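Local coordinates for protein D-alanyl-D-alanine carboxypeptidase DacB2 (Mycobacterium tuberculosis H37Rv, PDB 4RYE) that probably removes the terminal D-alanine from peptidoglycan stem pentapeptides, as a serine-type D,D-carboxypeptidase active on synthetic pentapeptides in vitro, at residues T209-G221 with I232-Y246. Residues are numbered along the deposited sequence; the frame is centred on the assembly and turned at random.
Sequences TGYTNAARKTFVG and IAMMYGLVKEGGPTY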
loop_
_atom_site.group_PDB
_atom_site.type_symbol
_atom_site.label_atom_id
_atom_site.label_comp_id
_atom_site.label_asym_id
_atom_site.label_seq_id
_atom_site.Cartn_x
_atom_site.Cartn_y
_atom_site.Cartn_z
ATOM N N THR A 209 3.230 2.498 -3.013
ATOM C CA THR A 209 4.092 1.829 -3.983
ATOM C C THR A 209 5.066 0.906 -3.275
ATOM O O THR A 209 5.283 1.035 -2.072
ATOM C CB THR A 209 4.950 2.839 -4.723
ATOM O OG1 THR A 209 5.690 3.598 -3.755
ATOM C CG2 THR A 209 4.080 3.771 -5.540
ATOM N N GLY A 210 5.673 -0.010 -4.026
ATOM C CA GLY A 210 6.711 -0.857 -3.464
ATOM C C GLY A 210 7.676 -1.393 -4.499
ATOM O O GLY A 210 7.338 -1.517 -5.679
ATOM N N TYR A 211 8.888 -1.715 -4.063
ATOM C CA TYR A 211 9.827 -2.414 -4.925
ATOM C C TYR A 211 10.791 -3.241 -4.101
ATOM O O TYR A 211 11.282 -2.788 -3.072
ATOM C CB TYR A 211 10.637 -1.446 -5.808
ATOM C CG TYR A 211 11.661 -2.179 -6.664
ATOM C CD1 TYR A 211 11.309 -2.709 -7.896
ATOM C CD2 TYR A 211 12.963 -2.381 -6.216
ATOM C CE1 TYR A 211 12.221 -3.398 -8.668
ATOM C CE2 TYR A 211 13.883 -3.073 -6.982
ATOM C CZ TYR A 211 13.505 -3.576 -8.209
ATOM O OH TYR A 211 14.412 -4.263 -8.980
ATOM N N THR A 212 11.046 -4.460 -4.562
ATOM C CA THR A 212 12.214 -5.230 -4.153
ATOM C C THR A 212 12.626 -6.016 -5.380
ATOM O O THR A 212 11.884 -6.074 -6.358
ATOM C CB THR A 212 11.939 -6.237 -3.007
ATOM O OG1 THR A 212 11.052 -7.257 -3.475
ATOM C CG2 THR A 212 11.351 -5.558 -1.761
ATOM N N ASN A 213 13.797 -6.633 -5.329
ATOM C CA ASN A 213 14.256 -7.446 -6.443
ATOM C C ASN A 213 13.302 -8.622 -6.686
ATOM O O ASN A 213 12.986 -8.953 -7.825
ATOM C CB ASN A 213 15.682 -7.938 -6.190
ATOM C CG ASN A 213 16.371 -8.389 -7.458
ATOM O OD1 ASN A 213 16.292 -7.720 -8.490
ATOM N ND2 ASN A 213 17.042 -9.537 -7.395
ATOM N N ALA A 214 12.827 -9.236 -5.607
ATOM C CA ALA A 214 11.919 -10.379 -5.714
ATOM C C ALA A 214 10.486 -9.984 -6.095
ATOM O O ALA A 214 9.809 -10.721 -6.812
ATOM C CB ALA A 214 11.924 -11.188 -4.417
ATOM N N ALA A 215 10.021 -8.834 -5.606
ATOM C CA ALA A 215 8.660 -8.378 -5.881
ATOM C C ALA A 215 8.531 -7.667 -7.216
ATOM O O ALA A 215 7.429 -7.577 -7.775
ATOM C CB ALA A 215 8.181 -7.444 -4.773
ATOM N N ARG A 216 9.649 -7.143 -7.709
ATOM C CA ARG A 216 9.624 -6.126 -8.760
ATOM C C ARG A 216 8.733 -4.963 -8.292
ATOM O O ARG A 216 8.685 -4.675 -7.093
ATOM C CB ARG A 216 9.196 -6.731 -10.105
ATOM C CG ARG A 216 10.177 -7.807 -10.575
ATOM C CD ARG A 216 9.749 -8.514 -11.843
ATOM N NE ARG A 216 10.738 -9.530 -12.190
ATOM C CZ ARG A 216 10.757 -10.221 -13.324
ATOM N NH1 ARG A 216 9.827 -10.014 -14.247
ATOM N NH2 ARG A 216 11.714 -11.118 -13.530
ATOM N N LYS A 217 8.034 -4.288 -9.199
ATOM C CA LYS A 217 7.249 -3.117 -8.774
ATOM C C LYS A 217 5.855 -3.499 -8.338
ATOM O O LYS A 217 5.185 -4.283 -9.011
ATOM C CB LYS A 217 7.153 -2.070 -9.890
ATOM C CG LYS A 217 8.493 -1.618 -10.452
ATOM C CD LYS A 217 8.339 -0.358 -11.292
ATOM C CE LYS A 217 7.798 0.763 -10.423
ATOM N NZ LYS A 217 7.894 2.088 -11.055
ATOM N N THR A 218 5.407 -2.949 -7.210
ATOM C CA THR A 218 4.031 -3.163 -6.771
ATOM C C THR A 218 3.340 -1.827 -6.484
ATOM O O THR A 218 3.992 -0.814 -6.227
ATOM C CB THR A 218 3.955 -4.060 -5.518
ATOM O OG1 THR A 218 4.691 -3.446 -4.452
ATOM C CG2 THR A 218 4.534 -5.451 -5.795
ATOM N N PHE A 219 2.017 -1.834 -6.506
ATOM C CA PHE A 219 1.260 -0.640 -6.195
ATOM C C PHE A 219 -0.161 -1.027 -5.857
ATOM O O PHE A 219 -0.722 -1.958 -6.446
ATOM C CB PHE A 219 1.260 0.340 -7.378
ATOM C CG PHE A 219 0.389 1.553 -7.158
ATOM C CD1 PHE A 219 0.850 2.621 -6.402
ATOM C CD2 PHE A 219 -0.884 1.623 -7.703
ATOM C CE1 PHE A 219 0.056 3.741 -6.190
ATOM C CE2 PHE A 219 -1.689 2.735 -7.493
ATOM C CZ PHE A 219 -1.217 3.796 -6.736
ATOM N N VAL A 220 -0.727 -0.314 -4.895
ATOM C CA VAL A 220 -2.143 -0.410 -4.588
ATOM C C VAL A 220 -2.620 1.014 -4.328
ATOM O O VAL A 220 -1.895 1.821 -3.764
ATOM C CB VAL A 220 -2.421 -1.334 -3.369
ATOM C CG1 VAL A 220 -1.752 -0.794 -2.087
ATOM C CG2 VAL A 220 -3.914 -1.505 -3.169
ATOM N N GLY A 221 -3.824 1.344 -4.769
ATOM C CA GLY A 221 -4.310 2.693 -4.534
ATOM C C GLY A 221 -5.741 2.911 -4.969
ATOM O O GLY A 221 -6.379 2.008 -5.515
ATOM N N ILE A 232 -7.334 -0.099 -7.184
ATOM C CA ILE A 232 -6.586 -0.975 -8.079
ATOM C C ILE A 232 -5.357 -1.479 -7.369
ATOM O O ILE A 232 -4.908 -0.888 -6.384
ATOM C CB ILE A 232 -6.135 -0.258 -9.367
ATOM C CG1 ILE A 232 -5.112 0.831 -9.038
ATOM C CG2 ILE A 232 -7.330 0.304 -10.127
ATOM C CD1 ILE A 232 -4.475 1.485 -10.273
ATOM N N ALA A 233 -4.825 -2.589 -7.867
ATOM C CA ALA A 233 -3.522 -3.071 -7.428
ATOM C C ALA A 233 -2.790 -3.615 -8.636
ATOM O O ALA A 233 -3.410 -4.093 -9.585
ATOM C CB ALA A 233 -3.661 -4.134 -6.343
HETATM N N MSE A 234 -1.470 -3.508 -8.612
HETATM C CA MSE A 234 -0.636 -3.941 -9.714
HETATM C C MSE A 234 0.590 -4.596 -9.097
HETATM O O MSE A 234 1.169 -4.056 -8.161
HETATM C CB MSE A 234 -0.228 -2.727 -10.551
HETATM C CG MSE A 234 -1.388 -2.075 -11.276
HETATM SE SE MSE A 234 -1.046 -0.195 -11.720
HETATM C CE MSE A 234 0.689 -0.389 -12.582
HETATM N N MSE A 235 0.969 -5.772 -9.586
HETATM C CA MSE A 235 2.106 -6.475 -9.004
HETATM C C MSE A 235 3.090 -6.970 -10.047
HETATM O O MSE A 235 2.748 -7.127 -11.228
HETATM C CB MSE A 235 1.646 -7.680 -8.172
HETATM C CG MSE A 235 0.544 -7.420 -7.167
HETATM SE SE MSE A 235 0.368 -8.983 -5.981
HETATM C CE MSE A 235 1.880 -8.629 -4.781
ATOM N N TYR A 236 4.311 -7.228 -9.586
ATOM C CA TYR A 236 5.310 -7.958 -10.355
ATOM C C TYR A 236 5.606 -7.347 -11.723
ATOM O O TYR A 236 5.602 -8.046 -12.740
ATOM C CB TYR A 236 4.883 -9.419 -10.507
ATOM C CG TYR A 236 6.043 -10.343 -10.727
ATOM C CD1 TYR A 236 7.031 -10.474 -9.764
ATOM C CD2 TYR A 236 6.155 -11.083 -11.890
ATOM C CE1 TYR A 236 8.106 -11.324 -9.955
ATOM C CE2 TYR A 236 7.222 -11.935 -12.094
ATOM C CZ TYR A 236 8.196 -12.051 -11.123
ATOM O OH TYR A 236 9.268 -12.896 -11.314
ATOM N N GLY A 237 5.881 -6.047 -11.747
ATOM C CA GLY A 237 6.084 -5.362 -13.009
ATOM C C GLY A 237 7.414 -4.660 -13.123
ATOM O O GLY A 237 8.008 -4.268 -12.116
ATOM N N LEU A 238 7.891 -4.516 -14.357
ATOM C CA LEU A 238 9.090 -3.747 -14.627
ATOM C C LEU A 238 8.837 -2.814 -15.805
ATOM O O LEU A 238 8.306 -3.235 -16.835
ATOM C CB LEU A 238 10.272 -4.673 -14.926
ATOM C CG LEU A 238 10.777 -5.511 -13.752
ATOM C CD1 LEU A 238 11.876 -6.463 -14.195
ATOM C CD2 LEU A 238 11.256 -4.622 -12.613
ATOM N N VAL A 239 9.215 -1.549 -15.646
ATOM C CA VAL A 239 9.041 -0.558 -16.704
ATOM C C VAL A 239 10.140 -0.666 -17.759
ATOM O O VAL A 239 11.328 -0.670 -17.438
ATOM C CB VAL A 239 9.013 0.875 -16.141
ATOM C CG1 VAL A 239 8.839 1.888 -17.270
ATOM C CG2 VAL A 239 7.903 1.016 -15.126
ATOM N N LYS A 240 9.737 -0.763 -19.020
ATOM C CA LYS A 240 10.695 -0.803 -20.123
ATOM C C LYS A 240 10.919 0.604 -20.675
ATOM O O LYS A 240 10.022 1.450 -20.605
ATOM C CB LYS A 240 10.185 -1.742 -21.218
ATOM C CG LYS A 240 9.843 -3.129 -20.687
ATOM C CD LYS A 240 8.993 -3.928 -21.663
ATOM C CE LYS A 240 8.397 -5.172 -20.993
ATOM N NZ LYS A 240 7.324 -4.849 -19.985
ATOM N N GLU A 241 12.117 0.854 -21.201
ATOM C CA GLU A 241 12.432 2.136 -21.826
ATOM C C GLU A 241 11.379 2.478 -22.881
ATOM O O GLU A 241 11.052 1.650 -23.733
ATOM C CB GLU A 241 13.829 2.107 -22.460
ATOM N N GLY A 242 10.827 3.683 -22.797
ATOM C CA GLY A 242 9.808 4.116 -23.737
ATOM C C GLY A 242 8.504 3.346 -23.622
ATOM O O GLY A 242 7.643 3.435 -24.497
ATOM N N GLY A 243 8.363 2.578 -22.546
ATOM C CA GLY A 243 7.125 1.878 -22.268
ATOM C C GLY A 243 6.342 2.705 -21.276
ATOM O O GLY A 243 6.838 3.736 -20.818
ATOM N N PRO A 244 5.107 2.283 -20.958
ATOM C CA PRO A 244 4.354 2.979 -19.908
ATOM C C PRO A 244 5.016 2.764 -18.553
ATOM O O PRO A 244 5.554 1.681 -18.313
ATOM C CB PRO A 244 2.989 2.281 -19.929
ATOM C CG PRO A 244 2.896 1.638 -21.294
ATOM C CD PRO A 244 4.304 1.255 -21.643
ATOM N N THR A 245 4.992 3.782 -17.695
ATOM C CA THR A 245 5.482 3.660 -16.325
ATOM C C THR A 245 4.369 3.125 -15.450
ATOM O O THR A 245 3.237 2.961 -15.906
ATOM C CB THR A 245 5.888 5.025 -15.754
ATOM O OG1 THR A 245 4.723 5.857 -15.659
ATOM C CG2 THR A 245 6.928 5.694 -16.640
ATOM N N TYR A 246 4.664 2.865 -14.181
ATOM C CA TYR A 246 3.617 2.406 -13.290
ATOM C C TYR A 246 2.575 3.505 -13.095
ATOM O O TYR A 246 1.390 3.216 -12.929
ATOM C CB TYR A 246 4.194 1.921 -11.950
ATOM C CG TYR A 246 4.061 0.422 -11.740
ATOM C CD1 TYR A 246 4.349 -0.474 -12.768
ATOM C CD2 TYR A 246 3.662 -0.099 -10.515
ATOM C CE1 TYR A 246 4.229 -1.850 -12.581
ATOM C CE2 TYR A 246 3.543 -1.472 -10.318
ATOM C CZ TYR A 246 3.825 -2.340 -11.354
ATOM O OH TYR A 246 3.709 -3.705 -11.166
HETATM O O HOH W 1 7.833 -8.618 -14.532
HETATM O O HOH W 2 6.819 4.046 -12.607
#
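Arg216 lays its guanidinium almost flat on the ring of Tyr236, which also stacks with His43; guanidinium and ring planes are 4° apart and their centres 4.5 Å from each other. The extended arginine chain also brings CD over the same ring face, 3.9 Å from the Tyr236 centroid, a CH-pi contact. Leu238 lies athwart the arginine chain and puts CD1 against the other guanidinium face, so a cationic plane lies between an aromatic and an aliphatic surface.

Next along the hairpin, the Lys217 chain runs from the phenol end of the Tyr246 ring toward its CB. Lys217 CB sits over one face of that ring, 3.8 Å from its centroid, and Met234 CE, a selenomethionine methyl, lies over the opposite face. A bend at chi3 (61°) turns the lysine chain back along the ring, where a water bridges NZ to Tyr246 N at the start of helix 246-259. The tyrosine hydroxyl gives a weak bond to Lys217 O, 2.7 Å from OH, and Gly237 N bonds weakly to the same oxygen. Here Tyr236 and Gly237 both face Lys217 in a G1 bulge. Tyr236 holds the left-handed backbone position (phi 56°) that glycine usually takes in this bulge; Tyr246 OH lies close beside Gly237, which has no side chain.

Beyond the bulge the antiparallel strands pair regularly, with Met234 N 2.8 Å from Phe219 O. Phe219 meets Ile232 CD1 at its ring edge, while Val220 CG2 packs on Ala233 CB across the other sheet face.

This hairpin belongs to the central sheet and follows strand 204-212, which carries what is probably the K(T/S)G motif of this family; Thr218 OG1 bonds Pro45 O near Ser47, the inferred nucleophile. Apolar packing thus gives way to a stacked guanidinium and a water-bound ammonium, whose aliphatic stems cover the bulge.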